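Local coordinates for hypothetical protein (Uncultured marine organism, PDB 2OD6) that is of unknown function but forms a dimer with a ferredoxin-like fold and may bind a fatty-acid-like ligand in a pocket, at the interface of chains A and B. Residues are numbered along the deposited sequence; one frame, centred on the assembly and turned at random. Chains: chain A/B, hypothetical protein.

The interface of chains A and B. Residues chain A 46, 66, 109; chain B 46, 66.
B:Lys46 reaches across the dimer two-fold to A:Glu66, its ammonium NZ making a salt bridge with the carboxylate oxygen OE1 at 3.1 Å. In the twin pair, A:Lys46 NZ meets B:Glu66 OE1 at 3.2 Å, a salt bridge whose hydrogen bond is weak. In both pairs the side chains approach from opposite directions, and each NZ comes to OE1 from over one face of the carboxylate, well tilted from its plane, while the other oxygen, OE2, turns inward to the centre. There water 2 is held by all four residues. It lies 2.9 Å from OE2 of A:Glu66. OE2 of B:Glu66 is 2.8 Å from the same water, and the two ammonium groups also bond to it. The water thus ties together two carboxylates whose OE2 atoms, in A:Glu66 and B:Glu66, sit 4.6 Å apart, and the alternation of lysine and glutamate around it probably offsets the repulsion between like charges. Both lysines are almost fully stretched. In B:Lys46, CG points away from the backbone N (chi1 175°) and the chain runs straight on, carrying NZ across to the opposite sheet. Each glutamate places CG opposite its carbonyl carbon (chi1 -77° in A:Glu66), which extends the carboxylate toward the partner chain. Farther out, A:Glu109 reaches B:Lys46 through water 1, which bonds to its OE1 at 2.8 Å and to the lysine NZ. Its OE2 stays near the CE methylene of the same lysine, and this second carboxylate may add to the negative field around the ammonium group. The lysines lie on strand 44-52 and the glutamates on strand 59-67 of each chain, with A:Glu109 ending strand 98-109. This hydrated polar cluster links the facing sheets of the dimer by paired charges and shared water, and the reciprocal pairing may favour the two-fold register of the subunits.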
loop_
_atom_site.group_PDB
_atom_site.type_symbol
_atom_site.label_atom_id
_atom_site.label_comp_id
_atom_site.label_asym_id
_atom_site.label_seq_id
_atom_site.Cartn_x
_atom_site.Cartn_y
_atom_site.Cartn_z
ATOM N N LYS A 46 -4.227 -5.867 -10.026
ATOM C CA LYS A 46 -4.193 -6.652 -8.812
ATOM C C LYS A 46 -4.951 -5.931 -7.725
ATOM O O LYS A 46 -4.954 -4.672 -7.658
ATOM C CB LYS A 46 -2.741 -6.909 -8.362
ATOM C CG LYS A 46 -2.588 -7.847 -7.180
ATOM C CD LYS A 46 -1.117 -8.003 -6.752
ATOM C CE LYS A 46 -0.991 -8.326 -5.243
ATOM N NZ LYS A 46 0.417 -8.602 -4.914
ATOM N N GLU A 66 -4.111 -1.964 -7.802
ATOM C CA GLU A 66 -3.019 -1.663 -8.676
ATOM C C GLU A 66 -3.560 -1.560 -10.108
ATOM O O GLU A 66 -3.970 -2.557 -10.677
ATOM C CB GLU A 66 -1.966 -2.770 -8.627
ATOM C CG GLU A 66 -1.094 -2.706 -7.388
ATOM C CD GLU A 66 -0.241 -3.915 -7.197
ATOM O OE1 GLU A 66 0.514 -4.324 -8.119
ATOM O OE2 GLU A 66 -0.326 -4.448 -6.081
ATOM N N GLU A 109 9.453 0.563 -9.123
ATOM C CA GLU A 109 9.046 -0.769 -8.662
ATOM C C GLU A 109 10.047 -1.811 -9.087
ATOM O O GLU A 109 10.705 -1.649 -10.090
ATOM C CB GLU A 109 7.603 -1.124 -9.082
ATOM C CG GLU A 109 7.437 -1.508 -10.515
ATOM C CD GLU A 109 5.994 -1.922 -10.835
ATOM O OE1 GLU A 109 5.108 -1.057 -10.810
ATOM O OE2 GLU A 109 5.752 -3.120 -11.090
ATOM N N LYS B 46 8.602 -8.084 -3.794
ATOM C CA LYS B 46 8.417 -6.892 -4.581
ATOM C C LYS B 46 8.511 -5.668 -3.687
ATOM O O LYS B 46 8.071 -5.714 -2.520
ATOM C CB LYS B 46 7.048 -6.942 -5.253
ATOM C CG LYS B 46 6.685 -5.676 -6.014
ATOM C CD LYS B 46 5.323 -5.784 -6.647
ATOM C CE LYS B 46 4.959 -4.477 -7.289
ATOM N NZ LYS B 46 3.529 -4.513 -7.688
ATOM N N GLU B 66 6.590 -6.335 0.040
ATOM C CA GLU B 66 5.857 -7.591 -0.038
ATOM C C GLU B 66 6.812 -8.745 0.201
ATOM O O GLU B 66 7.716 -8.951 -0.577
ATOM C CB GLU B 66 5.242 -7.737 -1.405
ATOM C CG GLU B 66 4.074 -6.781 -1.608
ATOM C CD GLU B 66 3.490 -6.845 -3.005
ATOM O OE1 GLU B 66 3.207 -7.969 -3.469
ATOM O OE2 GLU B 66 3.306 -5.774 -3.613
HETATM O O HOH W 1 3.596 -1.466 -8.449
HETATM O O HOH W 2 1.896 -6.286 -6.000
#